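Local coordinates for protein homoserine dehydrogenase (Thermoplasma acidophilum, PDB 3ING) that probably catalyses the NADPH-linked reduction of aspartate semialdehyde to homoserine, a step shared by threonine and methionine biosynthesis, at residues 250-255 against 269-274. Sequence-based numbering, arbitrary orientation.
Sequences RLVTEV and ISLNKD
Arg250 and Ile269 form an antiparallel hydrogen-bonded pair, with CA atoms 5.5 Å apart. Ile269 N donates to Arg250 O at 2.8 Å. In return, Arg250 N donates to Ile269 O at 3.0 Å. The main-chain N-H and C=O of both residues are thus satisfied by each other. Next along the hairpin, Val252 hydrogen-bonds with Arg267 and Glu254 with Val265, backbone to backbone. Past the end of strand 261-270, Leu271 hydrogen-bonds with the backbone of Asn248, and Leu271 O also accepts from Asn248 ND2. Leu251 N donates to Asn176 OD1.

The apolar contact lies on the sheet face that carries Arg250, Val252 and Ile269. Ile269 CG1 is anti to its own carbonyl carbon (chi1 -48°). From there Ile269 CD1 reaches Val252 CB at 3.7 Å, and the two side chains cross at about a right angle. Leu271 spans two neighbours with its methyls. Leu271 CD1 rests 3.6 Å from Arg250 CG, while Leu271 CD2 lies 4.2 Å from Val252 CG2.

The charged ends find partners beyond this patch. The end of the Arg250 side chain leads away from 269-274. Its NH1 hydrogen-bonds to Ala247 O, and NH2 lies close to the like-charged Arg180. Glu254 OE1 forms a salt bridge with Arg267 NE, which gives this buried carboxylate a charged partner. On the other face, Thr253 OG1 and Ser266 OG share a hydrogen bond, and Leu251 packs on helices 173-183 and 212-226. The arrangement is the open end of a beta hairpin, strands 249-258 and 261-270. Within this chain, 261-270 is an outermost strand of the five-stranded antiparallel sheet, which is distinct from the mixed Rossmann-type sheet.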
loop_
_atom_site.group_PDB
_atom_site.type_symbol
_atom_site.label_atom_id
_atom_site.label_comp_id
_atom_site.label_asym_id
_atom_site.label_seq_id
_atom_site.Cartn_x
_atom_site.Cartn_y
_atom_site.Cartn_z
ATOM N N ARG A 250 3.825 -22.079 -10.936
ATOM C CA ARG A 250 3.154 -20.806 -11.092
ATOM C C ARG A 250 3.814 -20.028 -12.230
ATOM O O ARG A 250 5.032 -20.175 -12.498
ATOM C CB ARG A 250 3.255 -19.988 -9.825
ATOM C CG ARG A 250 2.740 -20.642 -8.554
ATOM C CD ARG A 250 1.229 -20.711 -8.496
ATOM N NE ARG A 250 0.844 -21.189 -7.169
ATOM C CZ ARG A 250 0.807 -22.462 -6.820
ATOM N NH1 ARG A 250 1.116 -23.424 -7.680
ATOM N NH2 ARG A 250 0.419 -22.788 -5.614
ATOM N N LEU A 251 3.009 -19.200 -12.896
ATOM C CA LEU A 251 3.505 -18.279 -13.910
ATOM C C LEU A 251 3.870 -16.990 -13.162
ATOM O O LEU A 251 3.015 -16.191 -12.756
ATOM C CB LEU A 251 2.463 -18.056 -15.016
ATOM C CG LEU A 251 2.872 -17.269 -16.278
ATOM C CD1 LEU A 251 2.969 -15.770 -16.047
ATOM C CD2 LEU A 251 4.188 -17.829 -16.890
ATOM N N VAL A 252 5.163 -16.804 -12.972
ATOM C CA VAL A 252 5.683 -15.689 -12.196
ATOM C C VAL A 252 6.265 -14.627 -13.115
ATOM O O VAL A 252 7.009 -14.928 -14.047
ATOM C CB VAL A 252 6.802 -16.179 -11.223
ATOM C CG1 VAL A 252 7.425 -15.018 -10.451
ATOM C CG2 VAL A 252 6.235 -17.265 -10.231
ATOM N N THR A 253 5.899 -13.389 -12.838
ATOM C CA THR A 253 6.376 -12.230 -13.560
ATOM C C THR A 253 7.421 -11.532 -12.693
ATOM O O THR A 253 7.132 -11.124 -11.538
ATOM C CB THR A 253 5.242 -11.254 -13.894
ATOM O OG1 THR A 253 4.261 -11.902 -14.714
ATOM C CG2 THR A 253 5.777 -10.023 -14.656
ATOM N N GLU A 254 8.627 -11.405 -13.249
ATOM C CA GLU A 254 9.759 -10.731 -12.577
ATOM C C GLU A 254 10.320 -9.517 -13.359
ATOM O O GLU A 254 10.460 -9.536 -14.607
ATOM C CB GLU A 254 10.902 -11.701 -12.374
ATOM C CG GLU A 254 10.526 -13.046 -11.768
ATOM C CD GLU A 254 11.699 -14.015 -11.765
ATOM O OE1 GLU A 254 12.078 -14.512 -12.871
ATOM O OE2 GLU A 254 12.230 -14.256 -10.660
ATOM N N VAL A 255 10.692 -8.493 -12.608
ATOM C CA VAL A 255 11.283 -7.282 -13.146
ATOM C C VAL A 255 12.440 -6.946 -12.242
ATOM O O VAL A 255 12.303 -6.861 -11.007
ATOM C CB VAL A 255 10.255 -6.145 -13.237
ATOM C CG1 VAL A 255 10.932 -4.848 -13.591
ATOM C CG2 VAL A 255 9.162 -6.488 -14.297
ATOM N N ILE A 269 7.526 -21.352 -13.033
ATOM C CA ILE A 269 8.505 -21.719 -12.042
ATOM C C ILE A 269 7.892 -22.654 -11.002
ATOM O O ILE A 269 6.760 -22.446 -10.567
ATOM C CB ILE A 269 8.994 -20.496 -11.232
ATOM C CG1 ILE A 269 9.377 -19.320 -12.119
ATOM C CG2 ILE A 269 10.203 -20.873 -10.405
ATOM C CD1 ILE A 269 9.957 -18.152 -11.320
ATOM N N SER A 270 8.663 -23.639 -10.558
ATOM C CA SER A 270 8.256 -24.501 -9.453
ATOM C C SER A 270 8.767 -23.868 -8.180
ATOM O O SER A 270 9.962 -23.906 -7.892
ATOM C CB SER A 270 8.832 -25.903 -9.595
ATOM O OG SER A 270 8.244 -26.549 -10.700
ATOM N N LEU A 271 7.850 -23.315 -7.404
ATOM C CA LEU A 271 8.217 -22.548 -6.226
ATOM C C LEU A 271 8.519 -23.406 -5.012
ATOM O O LEU A 271 7.948 -24.480 -4.828
ATOM C CB LEU A 271 7.087 -21.581 -5.875
ATOM C CG LEU A 271 6.741 -20.547 -6.951
ATOM C CD1 LEU A 271 5.536 -19.730 -6.530
ATOM C CD2 LEU A 271 7.949 -19.631 -7.243
ATOM N N ASN A 272 9.450 -22.901 -4.204
ATOM C CA ASN A 272 9.792 -23.463 -2.918
ATOM C C ASN A 272 8.656 -23.228 -1.959
ATOM O O ASN A 272 7.948 -22.221 -2.058
ATOM C CB ASN A 272 11.079 -22.805 -2.389
ATOM C CG ASN A 272 11.283 -23.004 -0.889
ATOM O OD1 ASN A 272 11.259 -22.032 -0.109
ATOM N ND2 ASN A 272 11.480 -24.258 -0.474
ATOM N N LYS A 273 8.514 -24.163 -1.017
ATOM C CA LYS A 273 7.464 -24.148 -0.022
ATOM C C LYS A 273 7.438 -22.868 0.771
ATOM O O LYS A 273 6.377 -22.388 1.101
ATOM C CB LYS A 273 7.632 -25.340 0.951
ATOM N N ASP A 274 8.600 -22.314 1.084
ATOM C CA ASP A 274 8.677 -21.100 1.898
ATOM C C ASP A 274 8.658 -19.780 1.110
ATOM O O ASP A 274 8.824 -18.713 1.683
ATOM C CB ASP A 274 9.919 -21.178 2.783
ATOM C CG ASP A 274 9.897 -22.410 3.675
ATOM O OD1 ASP A 274 8.842 -22.641 4.323
ATOM O OD2 ASP A 274 10.915 -23.153 3.713
#